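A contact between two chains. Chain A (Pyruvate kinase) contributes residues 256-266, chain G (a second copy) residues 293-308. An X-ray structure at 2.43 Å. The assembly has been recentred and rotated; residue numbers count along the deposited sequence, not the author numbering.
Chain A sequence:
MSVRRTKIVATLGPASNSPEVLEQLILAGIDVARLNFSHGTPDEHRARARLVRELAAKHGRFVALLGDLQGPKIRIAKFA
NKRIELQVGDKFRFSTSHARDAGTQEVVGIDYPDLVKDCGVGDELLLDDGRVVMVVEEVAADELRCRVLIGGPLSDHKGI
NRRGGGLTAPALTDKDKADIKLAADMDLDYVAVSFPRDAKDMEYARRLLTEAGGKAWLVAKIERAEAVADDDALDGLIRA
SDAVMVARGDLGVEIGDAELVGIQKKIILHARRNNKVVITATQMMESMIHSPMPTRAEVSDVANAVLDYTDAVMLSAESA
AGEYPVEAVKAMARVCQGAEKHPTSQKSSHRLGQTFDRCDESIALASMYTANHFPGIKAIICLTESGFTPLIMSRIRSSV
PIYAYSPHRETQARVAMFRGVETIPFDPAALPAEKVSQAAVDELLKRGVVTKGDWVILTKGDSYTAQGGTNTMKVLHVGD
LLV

Chain A (256-266) GDAELVGIQKK
Chain G, residues 293-308: MPTRAEVSDVANAVLD

Two copies of pyruvate kinase meet where a chain A helix crosses a chain G helix nearly at right angles (85° between N-to-C directions, axes 10.1 Å apart at closest approach), burying 445 Å² in total; V261(A) (69 Å²), D257(A) (66 Å²) and V299(G) (52 Å²) have the largest areas covered. In chain A, G256(A) has positive phi (93/135), which suits glycine; 257-259 have helical phi/psi, leading into a helix that runs through 266 and beyond. CA atoms pair D257(A) with V299(G) at 7.0 Å and V261(A) with S300(G) at 6.1 Å.

Along chain G, extended P294(G) (-82/161) leads to T295(G) (chi1 p), the N-cap: its OG1 accepts from E298(G) N (3.2 Å), while T295(G) N donates to E298(G) OE1 (2.9 Å). R296(G) (m, m, t, chi4 -101°) leaves its backbone sideways, but its end comes nearer, CD lying 3.6 Å from L260(A) CD1 (L260(A) is m, t). R296(G) NH2 is 4.4 Å from D257(A) OD2, opposite charges without a salt bridge, the oxygen lying well out of the guanidinium plane. V299(G) (t) points toward chain A and packs its two methyls against D257(A) (chi1 p), CG1 3.4 Å from D257(A) O and CG2 3.9 Å from D257(A) OD2. The next residue, S300(G) (chi1 t), receives at OG a hydrogen bond from water 1 (3.2 Å), which also donates to Q264(A) OE1 (2.9 Å; t, t). The small A303(G) lets branched V261(A) (p) come close, CB to CB 3.6 Å. N304(G) (m, chi2 -68°) turns its end to chain A: OD1 accepts from K265(A) NZ at 2.8 Å, the one direct hydrogen bond across, while N304(G) ND2 donates to S300(G) O (3.0 Å) and to water 2 (3.2 Å), which K265(A) NZ reaches weakly (3.1 Å). L307(G) (m, t) extends the apolar patch, CD1 lying 3.8 Å from V261(A) CG2 and 4.0 Å from CE of K265(A) (m, t, t, p), whose long chain lies beside leucine while its amine reaches N304(G).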

# COMPACT_ATOMS: atom_id res chain seq x y z
N GLY A 256 2.45 14.32 31.20
CA GLY A 256 2.03 15.60 30.60
C GLY A 256 0.90 15.45 29.60
O GLY A 256 0.90 14.55 28.77
N ASP A 257 -0.09 16.31 29.69
CA ASP A 257 -1.26 16.19 28.81
C ASP A 257 -0.92 16.26 27.31
O ASP A 257 -1.57 15.64 26.50
CB ASP A 257 -2.44 17.05 29.26
CG ASP A 257 -2.12 18.54 29.32
OD1 ASP A 257 -1.11 18.97 28.70
OD2 ASP A 257 -2.88 19.31 30.00
N ALA A 258 0.11 17.01 26.95
CA ALA A 258 0.52 17.12 25.55
C ALA A 258 1.03 15.81 24.93
O ALA A 258 1.16 15.72 23.72
CB ALA A 258 1.57 18.20 25.40
N GLU A 259 1.32 14.80 25.73
CA GLU A 259 1.74 13.51 25.23
C GLU A 259 0.62 12.48 25.16
O GLU A 259 0.83 11.39 24.64
CB GLU A 259 2.89 12.97 26.09
CG GLU A 259 4.09 13.90 26.20
CD GLU A 259 4.77 14.18 24.88
OE1 GLU A 259 5.25 15.33 24.66
OE2 GLU A 259 4.97 13.19 24.10
N LEU A 260 -0.55 12.81 25.66
CA LEU A 260 -1.63 11.83 25.75
C LEU A 260 -2.10 11.30 24.40
O LEU A 260 -2.30 10.11 24.24
CB LEU A 260 -2.82 12.41 26.50
CG LEU A 260 -2.60 12.46 28.01
CD1 LEU A 260 -3.82 13.11 28.63
CD2 LEU A 260 -2.33 11.11 28.64
N VAL A 261 -2.25 12.16 23.42
CA VAL A 261 -2.86 11.74 22.17
C VAL A 261 -2.13 10.57 21.53
O VAL A 261 -2.76 9.61 21.09
CB VAL A 261 -2.96 12.92 21.17
CG1 VAL A 261 -1.59 13.39 20.68
CG2 VAL A 261 -3.88 12.54 20.02
N GLY A 262 -0.80 10.63 21.51
CA GLY A 262 -0.00 9.59 20.89
C GLY A 262 -0.04 8.30 21.68
O GLY A 262 -0.09 7.21 21.10
N ILE A 263 -0.02 8.43 23.00
CA ILE A 263 0.03 7.29 23.88
C ILE A 263 -1.35 6.59 23.94
O ILE A 263 -1.41 5.36 23.95
CB ILE A 263 0.56 7.67 25.28
CG1 ILE A 263 2.06 7.93 25.24
CG2 ILE A 263 0.27 6.62 26.35
CD1 ILE A 263 2.51 9.34 24.94
N GLN A 264 -2.44 7.36 23.96
CA GLN A 264 -3.74 6.75 23.89
C GLN A 264 -3.83 5.83 22.67
O GLN A 264 -4.26 4.68 22.77
CB GLN A 264 -4.87 7.78 23.84
CG GLN A 264 -6.26 7.15 23.74
CD GLN A 264 -7.37 8.18 23.65
OE1 GLN A 264 -7.50 9.05 24.49
NE2 GLN A 264 -8.22 8.04 22.65
N LYS A 265 -3.37 6.33 21.53
CA LYS A 265 -3.44 5.55 20.30
C LYS A 265 -2.52 4.33 20.35
O LYS A 265 -2.93 3.25 19.90
CB LYS A 265 -3.16 6.42 19.09
CG LYS A 265 -4.38 7.24 18.67
CD LYS A 265 -4.04 8.52 17.96
CE LYS A 265 -5.18 9.06 17.06
NZ LYS A 265 -6.37 9.58 17.82
N LYS A 266 -1.34 4.49 20.93
CA LYS A 266 -0.43 3.37 21.04
C LYS A 266 -0.98 2.28 21.94
O LYS A 266 -1.00 1.10 21.57
CB LYS A 266 0.96 3.83 21.53
CG LYS A 266 2.01 2.72 21.55
CD LYS A 266 3.40 3.10 20.94
CE LYS A 266 4.35 3.89 21.81
NZ LYS A 266 5.64 3.83 21.10
N MET G 293 -7.03 25.45 33.46
CA MET G 293 -6.52 24.30 32.72
C MET G 293 -7.62 23.61 31.96
O MET G 293 -8.77 23.61 32.39
CB MET G 293 -5.86 23.29 33.66
CG MET G 293 -6.64 22.92 34.90
SD MET G 293 -5.46 22.40 36.17
CE MET G 293 -4.37 23.81 36.42
N PRO G 294 -7.29 23.00 30.82
CA PRO G 294 -8.31 22.29 30.05
C PRO G 294 -8.57 20.88 30.58
O PRO G 294 -7.75 20.31 31.29
CB PRO G 294 -7.67 22.23 28.66
CG PRO G 294 -6.22 22.07 28.96
CD PRO G 294 -5.96 22.86 30.20
N THR G 295 -9.71 20.33 30.20
CA THR G 295 -10.03 18.93 30.49
C THR G 295 -9.29 18.01 29.51
O THR G 295 -8.78 18.45 28.46
CB THR G 295 -11.52 18.64 30.36
OG1 THR G 295 -11.91 18.67 28.98
CG2 THR G 295 -12.35 19.63 31.15
N ARG G 296 -9.25 16.73 29.83
CA ARG G 296 -8.62 15.77 28.95
C ARG G 296 -9.34 15.66 27.61
O ARG G 296 -8.73 15.45 26.57
CB ARG G 296 -8.54 14.38 29.59
CG ARG G 296 -7.82 14.29 30.91
CD ARG G 296 -6.37 14.57 30.73
NE ARG G 296 -5.64 14.46 31.99
CZ ARG G 296 -5.27 15.48 32.74
NH1 ARG G 296 -4.61 15.24 33.86
NH2 ARG G 296 -5.51 16.74 32.35
N ALA G 297 -10.66 15.82 27.62
CA ALA G 297 -11.40 15.81 26.37
C ALA G 297 -10.99 16.97 25.48
O ALA G 297 -10.86 16.80 24.28
CB ALA G 297 -12.90 15.84 26.62
N GLU G 298 -10.76 18.13 26.09
CA GLU G 298 -10.36 19.30 25.34
C GLU G 298 -8.96 19.13 24.76
O GLU G 298 -8.74 19.45 23.59
CB GLU G 298 -10.49 20.55 26.22
CG GLU G 298 -11.96 20.94 26.39
CD GLU G 298 -12.30 21.73 27.64
OE1 GLU G 298 -11.44 21.89 28.54
OE2 GLU G 298 -13.48 22.17 27.71
N VAL G 299 -8.04 18.60 25.55
CA VAL G 299 -6.72 18.29 25.04
C VAL G 299 -6.82 17.34 23.85
O VAL G 299 -6.20 17.57 22.81
CB VAL G 299 -5.83 17.68 26.14
CG1 VAL G 299 -4.55 17.08 25.55
CG2 VAL G 299 -5.47 18.74 27.18
N SER G 300 -7.61 16.29 23.99
CA SER G 300 -7.79 15.31 22.93
C SER G 300 -8.39 15.93 21.67
O SER G 300 -7.98 15.61 20.57
CB SER G 300 -8.68 14.17 23.43
OG SER G 300 -8.88 13.20 22.42
N ASP G 301 -9.36 16.82 21.85
CA ASP G 301 -10.05 17.44 20.71
C ASP G 301 -9.05 18.23 19.86
O ASP G 301 -9.01 18.09 18.63
CB ASP G 301 -11.16 18.34 21.22
CG ASP G 301 -11.93 19.04 20.11
OD1 ASP G 301 -12.25 18.39 19.09
OD2 ASP G 301 -12.26 20.23 20.28
N VAL G 302 -8.22 19.02 20.52
CA VAL G 302 -7.28 19.85 19.83
C VAL G 302 -6.23 18.99 19.16
O VAL G 302 -5.91 19.16 17.98
CB VAL G 302 -6.63 20.88 20.81
CG1 VAL G 302 -5.49 21.63 20.13
CG2 VAL G 302 -7.68 21.87 21.33
N ALA G 303 -5.68 18.05 19.91
CA ALA G 303 -4.64 17.18 19.38
C ALA G 303 -5.15 16.40 18.16
O ALA G 303 -4.44 16.25 17.17
CB ALA G 303 -4.16 16.23 20.44
N ASN G 304 -6.37 15.93 18.22
CA ASN G 304 -6.90 15.19 17.09
C ASN G 304 -7.11 16.06 15.89
O ASN G 304 -6.94 15.60 14.77
CB ASN G 304 -8.18 14.41 17.45
CG ASN G 304 -7.85 13.05 18.06
OD1 ASN G 304 -7.36 12.17 17.37
ND2 ASN G 304 -8.08 12.89 19.34
N ALA G 305 -7.45 17.33 16.10
CA ALA G 305 -7.54 18.28 14.98
C ALA G 305 -6.16 18.46 14.33
O ALA G 305 -6.05 18.54 13.11
CB ALA G 305 -8.13 19.60 15.41
N VAL G 306 -5.12 18.49 15.15
CA VAL G 306 -3.78 18.61 14.64
C VAL G 306 -3.40 17.36 13.82
O VAL G 306 -2.80 17.49 12.74
CB VAL G 306 -2.78 18.85 15.77
CG1 VAL G 306 -1.34 18.80 15.26
CG2 VAL G 306 -3.05 20.20 16.43
N LEU G 307 -3.76 16.18 14.29
CA LEU G 307 -3.49 14.96 13.53
C LEU G 307 -4.36 14.86 12.28
O LEU G 307 -3.87 14.34 11.27
CB LEU G 307 -3.67 13.74 14.39
CG LEU G 307 -2.77 13.66 15.65
CD1 LEU G 307 -2.99 12.30 16.32
CD2 LEU G 307 -1.29 13.78 15.37
N ASP G 308 -5.57 15.41 12.29
CA ASP G 308 -6.35 15.53 11.05
C ASP G 308 -5.68 16.47 10.03
O ASP G 308 -6.12 16.56 8.89
CB ASP G 308 -7.78 16.06 11.31
CG ASP G 308 -8.61 15.19 12.28
OD1 ASP G 308 -8.45 13.93 12.24
OD2 ASP G 308 -9.42 15.76 13.07
O HOH W 1 -6.40 11.52 23.41
O HOH W 2 -7.25 10.15 20.76